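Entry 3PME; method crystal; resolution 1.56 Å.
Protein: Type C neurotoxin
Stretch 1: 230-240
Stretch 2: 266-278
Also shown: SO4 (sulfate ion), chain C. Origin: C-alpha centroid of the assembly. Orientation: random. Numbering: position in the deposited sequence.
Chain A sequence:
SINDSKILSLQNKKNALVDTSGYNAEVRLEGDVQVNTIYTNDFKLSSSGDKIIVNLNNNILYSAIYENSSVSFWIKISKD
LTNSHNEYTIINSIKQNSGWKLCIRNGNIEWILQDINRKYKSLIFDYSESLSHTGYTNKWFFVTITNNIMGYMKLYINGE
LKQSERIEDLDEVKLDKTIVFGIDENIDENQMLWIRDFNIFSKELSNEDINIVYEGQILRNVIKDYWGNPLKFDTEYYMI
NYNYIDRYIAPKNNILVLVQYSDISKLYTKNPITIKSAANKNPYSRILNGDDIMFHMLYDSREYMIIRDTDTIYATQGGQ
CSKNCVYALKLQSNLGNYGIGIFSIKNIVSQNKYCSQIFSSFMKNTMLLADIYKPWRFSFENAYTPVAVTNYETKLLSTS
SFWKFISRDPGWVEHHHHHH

Stretch 1 (230-240) PLKFDTEYYMI
Stretch 2 (266-278) KLYTKNPITIKSA

The charged polar contact across the stretches is a salt bridge: Lys 276 NZ lies 3.0 Å from Asp 234 OD1, an ammonium donating to a carboxylate. Both CA-to-CB bonds point away from the opposing stretch, but the side chains return, Asp 234 with chi1 m and Lys 276 through m, m, t, t.

The backbones run antiparallel, joined by a single bridge between Tyr 237 and Ile 273, CA atoms 5.4 Å apart. Tyr 237 N donates to Ile 273 O at 2.9 Å (168° at hydrogen), and Ile 273 N returns to Tyr 237 O at 2.9 Å, more bent at 147°. Asp 234 N adds a nearly linear bond to Ile 275 O (2.9 Å, 169°). Register follows from CA separations: Phe 233 CA to Ile 275 CA, 5.1 Å; Glu 236 CA to Thr 274 CA, 4.9 Å; Tyr 238 CA to Pro 272 CA, 4.5 Å. Between the first two pairs stretch 1 spends four residues, Phe 233 to Glu 236, against two on stretch 2, Thr 274 and Ile 275, so stretch 1 bulges here. Asp 234 has positive phi (74/-30), whereas Thr 274 to Ser 277 are extended. Water 1 bridges the two backbones here, accepting from Ile 275 N (2.8 Å) and donating to Lys 232 O (2.8 Å) and Thr 235 O (2.7 Å).

Tyr 238 (chi1 m, chi2 -83°) is sandwiched: Tyr 268 CA lies 4.0 Å from its ring centroid over one face, Pro 272 CB 4.2 Å over the opposite face. The Tyr 268 ring is slid aside, centroids 5.9 Å apart and planes at 27°, so overlap is slight.

Ser 277 CB sits over one face of the Phe 233 ring (chi1 m), 3.8 Å from its centroid and 19° off the normal, a CH-pi contact. Ile 275 (m, t) brings CD1 within 3.7 Å of Leu 231 CD2 (t, p), while Ile 273 (p, p) places CG1 3.8 Å from Met 239 CB.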

# COMPACT_ATOMS: atom_id res chain seq x y z
N PRO A 230 1.17 -6.91 1.73
CA PRO A 230 1.26 -8.09 0.87
C PRO A 230 -0.10 -8.77 0.71
O PRO A 230 -0.83 -8.95 1.70
CB PRO A 230 2.22 -9.00 1.64
CG PRO A 230 3.10 -8.01 2.39
CD PRO A 230 2.13 -6.95 2.84
N LEU A 231 -0.41 -9.15 -0.52
CA LEU A 231 -1.61 -9.93 -0.83
C LEU A 231 -1.33 -11.36 -0.39
O LEU A 231 -0.21 -11.85 -0.54
CB LEU A 231 -1.90 -9.86 -2.33
CG LEU A 231 -3.32 -10.22 -2.75
CD1 LEU A 231 -4.28 -9.07 -2.40
CD2 LEU A 231 -3.37 -10.53 -4.23
N LYS A 232 -2.34 -12.02 0.17
CA LYS A 232 -2.15 -13.37 0.71
C LYS A 232 -3.22 -14.32 0.21
O LYS A 232 -4.37 -13.93 0.01
CB LYS A 232 -2.20 -13.35 2.23
CG LYS A 232 -1.09 -12.55 2.90
CD LYS A 232 -1.33 -12.38 4.40
CE LYS A 232 -2.52 -11.45 4.66
NZ LYS A 232 -2.70 -11.14 6.12
N PHE A 233 -2.84 -15.57 0.06
CA PHE A 233 -3.83 -16.61 -0.19
C PHE A 233 -4.80 -16.72 0.99
O PHE A 233 -4.45 -16.40 2.12
CB PHE A 233 -3.12 -17.93 -0.45
CG PHE A 233 -2.36 -17.95 -1.73
CD1 PHE A 233 -3.02 -17.95 -2.95
CD2 PHE A 233 -0.98 -17.94 -1.73
CE1 PHE A 233 -2.32 -17.95 -4.14
CE2 PHE A 233 -0.26 -17.94 -2.91
CZ PHE A 233 -0.92 -17.94 -4.12
N ASP A 234 -6.03 -17.16 0.71
CA ASP A 234 -7.08 -17.36 1.75
C ASP A 234 -7.75 -16.13 2.36
O ASP A 234 -8.91 -16.19 2.78
CB ASP A 234 -6.56 -18.25 2.87
CG ASP A 234 -6.23 -19.62 2.39
OD1 ASP A 234 -7.13 -20.48 2.42
OD2 ASP A 234 -5.07 -19.83 1.97
N THR A 235 -7.05 -15.01 2.43
CA THR A 235 -7.62 -13.81 3.01
C THR A 235 -8.81 -13.36 2.17
O THR A 235 -8.79 -13.43 0.94
CB THR A 235 -6.55 -12.68 3.07
OG1 THR A 235 -5.54 -13.07 4.00
CG2 THR A 235 -7.14 -11.33 3.49
N GLU A 236 -9.85 -12.88 2.84
CA GLU A 236 -10.99 -12.35 2.12
C GLU A 236 -10.67 -10.97 1.57
O GLU A 236 -10.13 -10.11 2.28
CB GLU A 236 -12.24 -12.31 3.01
CG GLU A 236 -12.76 -13.71 3.28
CD GLU A 236 -14.07 -13.74 4.04
OE1 GLU A 236 -14.64 -12.67 4.30
OE2 GLU A 236 -14.53 -14.86 4.36
N TYR A 237 -11.00 -10.76 0.31
CA TYR A 237 -10.83 -9.45 -0.32
C TYR A 237 -12.08 -9.04 -1.05
O TYR A 237 -12.70 -9.86 -1.73
CB TYR A 237 -9.70 -9.47 -1.35
CG TYR A 237 -8.35 -9.71 -0.74
CD1 TYR A 237 -7.72 -8.72 0.00
CD2 TYR A 237 -7.70 -10.92 -0.92
CE1 TYR A 237 -6.46 -8.95 0.58
CE2 TYR A 237 -6.47 -11.15 -0.36
CZ TYR A 237 -5.85 -10.17 0.39
OH TYR A 237 -4.62 -10.42 0.94
N TYR A 238 -12.44 -7.77 -0.95
CA TYR A 238 -13.41 -7.21 -1.87
C TYR A 238 -12.64 -6.85 -3.12
O TYR A 238 -11.84 -5.89 -3.14
CB TYR A 238 -14.11 -6.00 -1.27
CG TYR A 238 -14.82 -6.34 0.03
CD1 TYR A 238 -16.09 -6.92 0.02
CD2 TYR A 238 -14.20 -6.12 1.26
CE1 TYR A 238 -16.74 -7.24 1.21
CE2 TYR A 238 -14.84 -6.44 2.45
CZ TYR A 238 -16.10 -7.01 2.41
OH TYR A 238 -16.73 -7.33 3.59
N MET A 239 -12.82 -7.67 -4.15
CA MET A 239 -12.12 -7.48 -5.41
C MET A 239 -12.80 -6.38 -6.21
O MET A 239 -14.00 -6.44 -6.45
CB MET A 239 -12.11 -8.78 -6.19
CG MET A 239 -11.42 -8.70 -7.54
SD MET A 239 -11.40 -10.35 -8.28
CE MET A 239 -10.48 -10.03 -9.79
N ILE A 240 -12.04 -5.36 -6.60
CA ILE A 240 -12.59 -4.27 -7.39
C ILE A 240 -11.77 -4.01 -8.64
O ILE A 240 -10.56 -4.23 -8.68
CB ILE A 240 -12.70 -2.95 -6.58
CG1 ILE A 240 -11.35 -2.56 -5.99
CG2 ILE A 240 -13.76 -3.09 -5.49
CD1 ILE A 240 -11.25 -1.07 -5.63
N LYS A 266 -18.89 3.34 1.24
CA LYS A 266 -18.21 2.26 1.94
C LYS A 266 -17.28 1.44 1.05
O LYS A 266 -17.62 1.14 -0.11
CB LYS A 266 -19.23 1.32 2.60
CG LYS A 266 -19.92 1.93 3.81
CD LYS A 266 -21.14 1.12 4.20
CE LYS A 266 -20.80 -0.31 4.59
NZ LYS A 266 -22.03 -1.02 5.07
N LEU A 267 -16.12 1.08 1.59
CA LEU A 267 -15.20 0.19 0.89
C LEU A 267 -15.51 -1.28 1.11
O LEU A 267 -15.24 -2.11 0.24
CB LEU A 267 -13.77 0.44 1.35
CG LEU A 267 -13.18 1.81 1.04
CD1 LEU A 267 -11.78 1.86 1.60
CD2 LEU A 267 -13.18 2.00 -0.47
N TYR A 268 -16.03 -1.63 2.28
CA TYR A 268 -16.30 -3.02 2.57
C TYR A 268 -17.74 -3.28 2.18
O TYR A 268 -18.67 -2.84 2.87
CB TYR A 268 -16.07 -3.34 4.05
CG TYR A 268 -14.69 -2.97 4.57
CD1 TYR A 268 -13.56 -3.11 3.77
CD2 TYR A 268 -14.53 -2.51 5.87
CE1 TYR A 268 -12.30 -2.78 4.26
CE2 TYR A 268 -13.28 -2.18 6.36
CZ TYR A 268 -12.17 -2.31 5.55
OH TYR A 268 -10.93 -1.98 6.07
N THR A 269 -17.91 -3.99 1.07
CA THR A 269 -19.21 -4.10 0.41
C THR A 269 -19.83 -5.49 0.63
O THR A 269 -20.24 -5.81 1.74
CB THR A 269 -19.10 -3.75 -1.09
OG1 THR A 269 -18.13 -4.61 -1.71
CG2 THR A 269 -18.67 -2.28 -1.27
N LYS A 270 -19.88 -6.32 -0.42
CA LYS A 270 -20.49 -7.65 -0.35
C LYS A 270 -19.70 -8.67 -1.17
O LYS A 270 -18.93 -8.30 -2.08
CB LYS A 270 -21.92 -7.61 -0.91
CG LYS A 270 -22.87 -6.71 -0.16
CD LYS A 270 -24.25 -6.78 -0.79
CE LYS A 270 -24.61 -8.20 -1.13
NZ LYS A 270 -26.08 -8.41 -1.17
N ASN A 271 -19.93 -9.95 -0.88
CA ASN A 271 -19.35 -11.05 -1.64
C ASN A 271 -17.83 -10.98 -1.81
O ASN A 271 -17.32 -11.04 -2.93
CB ASN A 271 -20.00 -11.17 -3.03
CG ASN A 271 -21.51 -11.29 -2.95
OD1 ASN A 271 -22.06 -11.80 -1.97
ND2 ASN A 271 -22.19 -10.85 -4.01
N PRO A 272 -17.09 -10.91 -0.70
CA PRO A 272 -15.64 -10.99 -0.85
C PRO A 272 -15.23 -12.31 -1.44
O PRO A 272 -15.91 -13.33 -1.27
CB PRO A 272 -15.14 -10.86 0.60
CG PRO A 272 -16.28 -11.37 1.43
CD PRO A 272 -17.52 -10.91 0.70
N ILE A 273 -14.13 -12.29 -2.18
CA ILE A 273 -13.52 -13.51 -2.69
C ILE A 273 -12.32 -13.93 -1.84
O ILE A 273 -11.83 -13.17 -1.00
CB ILE A 273 -13.13 -13.36 -4.19
CG1 ILE A 273 -12.19 -12.16 -4.42
CG2 ILE A 273 -14.39 -13.22 -5.04
CD1 ILE A 273 -10.75 -12.40 -3.98
N THR A 274 -11.86 -15.17 -2.03
CA THR A 274 -10.55 -15.57 -1.53
C THR A 274 -9.75 -16.09 -2.71
O THR A 274 -10.30 -16.49 -3.73
CB THR A 274 -10.62 -16.62 -0.44
OG1 THR A 274 -11.28 -17.78 -0.97
CG2 THR A 274 -11.40 -16.10 0.76
N ILE A 275 -8.42 -16.03 -2.59
CA ILE A 275 -7.55 -16.47 -3.67
C ILE A 275 -6.86 -17.76 -3.24
O ILE A 275 -6.36 -17.86 -2.11
CB ILE A 275 -6.50 -15.39 -4.02
CG1 ILE A 275 -7.20 -14.05 -4.31
CG2 ILE A 275 -5.66 -15.83 -5.22
CD1 ILE A 275 -6.23 -12.88 -4.47
N LYS A 276 -6.87 -18.74 -4.14
CA LYS A 276 -6.28 -20.04 -3.86
C LYS A 276 -5.10 -20.29 -4.78
O LYS A 276 -5.08 -19.84 -5.92
CB LYS A 276 -7.32 -21.15 -4.04
CG LYS A 276 -8.58 -20.99 -3.19
CD LYS A 276 -8.27 -21.24 -1.75
CE LYS A 276 -9.51 -21.27 -0.89
NZ LYS A 276 -9.14 -21.53 0.52
N SER A 277 -4.10 -21.01 -4.28
CA SER A 277 -2.92 -21.30 -5.09
C SER A 277 -3.15 -22.52 -5.97
O SER A 277 -3.58 -23.57 -5.49
CB SER A 277 -1.72 -21.56 -4.18
OG SER A 277 -0.59 -21.90 -4.97
N ALA A 278 -2.85 -22.38 -7.26
CA ALA A 278 -2.96 -23.51 -8.19
C ALA A 278 -1.70 -24.37 -8.13
O ALA A 278 -1.61 -25.40 -8.81
CB ALA A 278 -3.19 -23.01 -9.60
S SO4 C . -26.26 -10.29 -4.49
O1 SO4 C . -26.37 -8.94 -5.05
O2 SO4 C . -24.88 -10.61 -4.17
O3 SO4 C . -27.05 -10.35 -3.27
O4 SO4 C . -26.76 -11.26 -5.46
O HOH W 1 -7.01 -14.46 -0.81
O HOH W 2 -19.16 -8.72 3.27
O HOH W 3 -15.05 -9.62 -4.25